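Local structure of arginase, mitochondrial (Medicago truncatula, 6VSS) at residues B[64-69]-B[111-116]; B[152-157]-B[334-339]. The protein hydrolyses L-arginine to urea and L-ornithine, and agmatine to urea and putrescine, as a two-manganese mitochondrial enzyme that assembles into homohexamers. All blocks are in the same frame, centred on the assembly; numbering follows the deposited sequence.

Contact 1 of 2, residues B[64-69]-B[111-116]; sequences SSLLGV and RVITNV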
loop_
_atom_site.group_PDB
_atom_site.type_symbol
_atom_site.label_atom_id
_atom_site.label_comp_id
_atom_site.label_asym_id
_atom_site.label_seq_id
_atom_site.Cartn_x
_atom_site.Cartn_y
_atom_site.Cartn_z
ATOM N N SER B 64 14.268 1.072 -33.316
ATOM C CA SER B 64 14.063 1.834 -32.064
ATOM C C SER B 64 15.099 1.307 -31.048
ATOM O O SER B 64 15.124 0.087 -30.756
ATOM C CB SER B 64 12.609 1.729 -31.561
ATOM O OG SER B 64 11.679 2.299 -32.462
ATOM N N SER B 65 15.925 2.210 -30.537
ATOM C CA SER B 65 17.132 1.955 -29.719
ATOM C C SER B 65 17.046 2.745 -28.411
ATOM O O SER B 65 16.967 4.016 -28.453
ATOM C CB SER B 65 18.339 2.298 -30.529
ATOM O OG SER B 65 18.203 1.631 -31.772
ATOM N N LEU B 66 16.912 2.011 -27.287
ATOM C CA LEU B 66 16.671 2.625 -25.978
ATOM C C LEU B 66 17.972 3.256 -25.515
ATOM O O LEU B 66 18.963 2.561 -25.352
ATOM C CB LEU B 66 16.164 1.565 -25.004
ATOM C CG LEU B 66 14.962 0.786 -25.505
ATOM C CD1 LEU B 66 14.310 -0.035 -24.396
ATOM C CD2 LEU B 66 13.968 1.738 -26.085
ATOM N N LEU B 67 17.921 4.545 -25.241
ATOM C CA LEU B 67 18.961 5.309 -24.505
ATOM C C LEU B 67 18.320 5.900 -23.257
ATOM O O LEU B 67 17.391 6.727 -23.390
ATOM C CB LEU B 67 19.541 6.364 -25.464
ATOM C CG LEU B 67 20.677 7.203 -24.909
ATOM C CD1 LEU B 67 21.985 6.423 -24.964
ATOM C CD2 LEU B 67 20.802 8.516 -25.663
ATOM N N GLY B 68 18.721 5.393 -22.091
ATOM C CA GLY B 68 18.394 5.916 -20.766
ATOM C C GLY B 68 19.145 7.204 -20.465
ATOM O O GLY B 68 20.385 7.303 -20.755
ATOM N N VAL B 69 18.395 8.177 -19.931
ATOM C CA VAL B 69 18.957 9.424 -19.343
ATOM C C VAL B 69 18.322 9.565 -17.965
ATOM O O VAL B 69 17.274 10.205 -17.823
ATOM C CB VAL B 69 18.711 10.616 -20.275
ATOM C CG1 VAL B 69 19.418 11.852 -19.760
ATOM C CG2 VAL B 69 19.109 10.296 -21.712
ATOM N N ARG B 111 15.462 -6.046 -34.458
ATOM C CA ARG B 111 15.306 -4.981 -35.466
ATOM C C ARG B 111 14.082 -4.151 -35.086
ATOM O O ARG B 111 13.937 -3.073 -35.557
ATOM C CB ARG B 111 15.166 -5.616 -36.847
ATOM C CG ARG B 111 16.382 -6.425 -37.271
ATOM C CD ARG B 111 16.097 -7.146 -38.581
ATOM N NE ARG B 111 15.051 -8.135 -38.387
ATOM C CZ ARG B 111 14.719 -9.061 -39.272
ATOM N NH1 ARG B 111 15.362 -9.138 -40.429
ATOM N NH2 ARG B 111 13.730 -9.902 -38.995
ATOM N N VAL B 112 13.215 -4.688 -34.251
ATOM C CA VAL B 112 12.030 -3.946 -33.752
ATOM C C VAL B 112 12.426 -3.085 -32.557
ATOM O O VAL B 112 11.956 -1.958 -32.466
ATOM C CB VAL B 112 10.909 -4.917 -33.383
ATOM C CG1 VAL B 112 9.720 -4.148 -32.846
ATOM C CG2 VAL B 112 10.547 -5.755 -34.591
ATOM N N ILE B 113 13.209 -3.620 -31.633
ATOM C CA ILE B 113 13.608 -2.828 -30.431
ATOM C C ILE B 113 14.891 -3.396 -29.842
ATOM O O ILE B 113 15.062 -4.617 -29.800
ATOM C CB ILE B 113 12.460 -2.758 -29.410
ATOM C CG1 ILE B 113 12.758 -1.694 -28.353
ATOM C CG2 ILE B 113 12.205 -4.153 -28.802
ATOM C CD1 ILE B 113 11.705 -1.615 -27.300
ATOM N N THR B 114 15.782 -2.507 -29.420
ATOM C CA THR B 114 17.049 -2.929 -28.821
ATOM C C THR B 114 17.415 -1.934 -27.715
ATOM O O THR B 114 17.138 -0.735 -27.869
ATOM C CB THR B 114 18.071 -3.092 -29.956
ATOM O OG1 THR B 114 19.179 -3.805 -29.439
ATOM C CG2 THR B 114 18.624 -1.793 -30.470
ATOM N N ASN B 115 18.152 -2.398 -26.713
ATOM C CA ASN B 115 18.697 -1.529 -25.645
ATOM C C ASN B 115 20.110 -1.092 -26.018
ATOM O O ASN B 115 20.903 -1.952 -26.310
ATOM C CB ASN B 115 18.718 -2.245 -24.304
ATOM C CG ASN B 115 19.142 -1.307 -23.190
ATOM O OD1 ASN B 115 18.892 -0.093 -23.226
ATOM N ND2 ASN B 115 19.818 -1.846 -22.202
ATOM N N VAL B 116 20.427 0.183 -25.945
ATOM C CA VAL B 116 21.826 0.674 -26.066
ATOM C C VAL B 116 22.362 0.825 -24.641
ATOM O O VAL B 116 23.240 0.050 -24.264
ATOM C CB VAL B 116 21.911 1.987 -26.860
ATOM C CG1 VAL B 116 23.261 2.677 -26.677
ATOM C CG2 VAL B 116 21.626 1.773 -28.337
HETATM O O HOH W 1 18.247 2.208 -22.112
#

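Contact 2 of 2, residues B[152-157]-B[334-339]; sequences RPLVLG and ELAAKM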
loop_
_atom_site.group_PDB
_atom_site.type_symbol
_atom_site.label_atom_id
_atom_site.label_comp_id
_atom_site.label_asym_id
_atom_site.label_seq_id
_atom_site.Cartn_x
_atom_site.Cartn_y
_atom_site.Cartn_z
ATOM N N ARG B 152 17.558 4.226 -34.351
ATOM C CA ARG B 152 16.839 5.497 -34.105
ATOM C C ARG B 152 16.598 5.610 -32.587
ATOM O O ARG B 152 16.130 4.652 -31.984
ATOM C CB ARG B 152 15.582 5.624 -34.958
ATOM C CG ARG B 152 15.851 5.802 -36.442
ATOM C CD ARG B 152 14.611 6.228 -37.194
ATOM N NE ARG B 152 14.850 6.125 -38.616
ATOM C CZ ARG B 152 14.159 6.703 -39.577
ATOM N NH1 ARG B 152 13.121 7.463 -39.312
ATOM N NH2 ARG B 152 14.512 6.506 -40.830
ATOM N N PRO B 153 16.924 6.763 -31.988
ATOM C CA PRO B 153 16.900 6.952 -30.537
ATOM C C PRO B 153 15.486 7.043 -29.952
ATOM O O PRO B 153 14.726 7.949 -30.324
ATOM C CB PRO B 153 17.626 8.283 -30.353
ATOM C CG PRO B 153 17.279 9.007 -31.600
ATOM C CD PRO B 153 17.473 7.939 -32.660
ATOM N N LEU B 154 15.159 6.068 -29.114
ATOM C CA LEU B 154 13.965 6.090 -28.226
ATOM C C LEU B 154 14.513 6.305 -26.797
ATOM O O LEU B 154 15.075 5.415 -26.197
ATOM C CB LEU B 154 13.132 4.824 -28.452
ATOM C CG LEU B 154 11.666 4.932 -28.025
ATOM C CD1 LEU B 154 10.851 3.685 -28.426
ATOM C CD2 LEU B 154 11.600 5.119 -26.500
ATOM N N VAL B 155 14.502 7.558 -26.351
ATOM C CA VAL B 155 15.090 7.964 -25.058
ATOM C C VAL B 155 14.152 7.597 -23.902
ATOM O O VAL B 155 12.920 7.904 -23.962
ATOM C CB VAL B 155 15.489 9.439 -25.108
ATOM C CG1 VAL B 155 15.934 9.950 -23.756
ATOM C CG2 VAL B 155 16.575 9.658 -26.177
ATOM N N LEU B 156 14.702 7.004 -22.844
ATOM C CA LEU B 156 13.926 6.798 -21.584
ATOM C C LEU B 156 14.409 7.785 -20.529
ATOM O O LEU B 156 15.658 7.803 -20.250
ATOM C CB LEU B 156 14.138 5.396 -21.061
ATOM C CG LEU B 156 13.876 4.294 -22.056
ATOM C CD1 LEU B 156 14.220 2.994 -21.380
ATOM C CD2 LEU B 156 12.434 4.323 -22.533
ATOM N N GLY B 157 13.488 8.663 -20.080
ATOM C CA GLY B 157 13.762 9.598 -18.971
ATOM C C GLY B 157 13.466 8.877 -17.668
ATOM O O GLY B 157 12.929 7.762 -17.659
ATOM N N GLU B 334 4.817 0.519 -28.093
ATOM C CA GLU B 334 3.976 0.950 -29.198
ATOM C C GLU B 334 4.702 2.073 -29.950
ATOM O O GLU B 334 4.559 2.141 -31.157
ATOM C CB GLU B 334 2.630 1.272 -28.609
ATOM C CG GLU B 334 1.968 0.065 -27.965
ATOM C CD GLU B 334 1.572 -1.039 -28.937
ATOM O OE1 GLU B 334 1.147 -0.732 -30.070
ATOM O OE2 GLU B 334 1.725 -2.199 -28.564
ATOM N N LEU B 335 5.465 2.926 -29.272
ATOM C CA LEU B 335 6.308 3.937 -29.963
ATOM C C LEU B 335 7.340 3.226 -30.833
ATOM O O LEU B 335 7.488 3.642 -32.000
ATOM C CB LEU B 335 6.954 4.895 -28.953
ATOM C CG LEU B 335 7.952 5.926 -29.530
ATOM C CD1 LEU B 335 7.393 6.630 -30.739
ATOM C CD2 LEU B 335 8.306 6.976 -28.476
ATOM N N ALA B 336 8.067 2.222 -30.296
ATOM C CA ALA B 336 9.042 1.414 -31.069
ATOM C C ALA B 336 8.366 0.781 -32.313
ATOM O O ALA B 336 8.952 0.848 -33.386
ATOM C CB ALA B 336 9.721 0.372 -30.217
ATOM N N ALA B 337 7.184 0.169 -32.158
ATOM C CA ALA B 337 6.393 -0.461 -33.236
ATOM C C ALA B 337 6.166 0.544 -34.372
ATOM O O ALA B 337 6.187 0.129 -35.551
ATOM C CB ALA B 337 5.090 -1.016 -32.688
ATOM N N LYS B 338 5.890 1.807 -34.064
ATOM C CA LYS B 338 5.725 2.855 -35.087
ATOM C C LYS B 338 7.075 3.329 -35.642
ATOM O O LYS B 338 7.145 3.679 -36.833
ATOM C CB LYS B 338 4.966 4.044 -34.489
ATOM C CG LYS B 338 3.475 3.786 -34.313
ATOM C CD LYS B 338 2.718 3.734 -35.634
ATOM C CE LYS B 338 2.564 5.102 -36.267
ATOM N NZ LYS B 338 1.322 5.146 -37.079
ATOM N N MET B 339 8.092 3.500 -34.814
ATOM C CA MET B 339 9.324 4.149 -35.310
ATOM C C MET B 339 10.181 3.103 -36.072
ATOM O O MET B 339 10.871 3.444 -37.041
ATOM C CB MET B 339 10.100 4.768 -34.145
ATOM C CG MET B 339 11.459 5.256 -34.566
ATOM S SD MET B 339 12.126 6.458 -33.423
ATOM C CE MET B 339 12.698 5.426 -32.097
#

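Contact 1 of 2, residues B[64-69]-B[111-116]
Three main-chain hydrogen bonds join 64-69 to 111-116 as parallel neighbours. Thr114 N donates to Ser64 O at 3.0 Å, nearly along the C=O axis; Thr114 O then receives Leu66 N at 2.8 Å with a nearly straight N-H...O angle of 167°. Leu66 O takes Val116 N at 2.9 Å, in its carbonyl plane. Thr114 thus bonds by both N and O to the residues flanking Ser65, the pattern of a parallel bridge, and a CA-H...O contact from Ser65 CA to Thr114 O (3.3 Å) adds to it. The axes of the two strand segments are inclined by 30°, and the bridged pairs are Ser65 with Thr114 and Leu66 with Asn115.

On one face, Ser65 OG lies 3.7 Å from Thr114 CG2, methyl against hydroxyl oxygen, while its polar partner is Thr63 O. Thr114 OG1, anti to its own backbone N (chi1 -166°), is hydrogen-bonded to Lys50 NZ. On the other face, Leu66 CD1 and Ile113 CD1 meet tip to tip at 4.2 Å. Further along the strands, a water lies 2.6 Å from Asn115 OD1 and accepts a weak bond from Gly68 N.

Strand 113-118 is outermost in the chain's parallel sheet, so this is the edge pairing of the alpha/beta arginase fold. Helix 25-57 packs on the Thr114 side through Met54, helix 131-146 meets Ser65 and Leu67, and strand 151-157 flanks 63-69 along its other edge.

Contact 2 of 2, residues B[152-157]-B[334-339]
This is an apolar strand-to-helix contact, in which the C-terminal helix 323-339 lies against strand 151-157 inside the parallel sheet. The two segment axes run almost antiparallel (168°) and approach to 10.1 Å, and no hydrogen bond crosses between them. Leu154 carries the middle. Its CG is anti to the backbone N (chi1 -158°), so the branch reaches over to the helix, where CD1 lies 3.8 Å from Leu335 CG and 3.9 Å from Ala336 CB. The two leucines pass side by side, each pointing the other way, rather than meeting tip to tip. Such a layer of helix against a parallel sheet is the alpha/beta build of the arginase family; here the contact is buried, with Leu335 about 11 Å, side chain to side chain, from the manganese ligand His160. One turn further along the helix, Met339 stretches toward the strand and bends at its last torsion (chi3 78°). That bend brings CE to 3.7 Å from Leu154 CB and 3.5 Å from Arg152 O, while SD rests 3.9 Å from Arg152 CB. The extended Arg152 side chain carries its guanidinium on to a salt bridge with Asp304 through NH1.

How the contacts relate
From the N terminus, strand 63-69 comes first, and contact 1 closes when the chain, after helix 84-92, returns as strand 113-118 to its edge. Contact 2 opens only later, at 152-157, and closes 177 residues on with the last helix, so the two are in series and neither nest nor cross. In space they adjoin, with centres about 7 Å apart: strands 63-69 and 151-157 are sheet neighbours, with Val69 N 2.8 Å from Leu156 O, a probable hydrogen bond. Ser64 OG also forms a hydrogen bond with Ala336 O, tying the C-terminal helix to the first strand. Together the two contacts link one margin of the sheet, its interior and the chain's end.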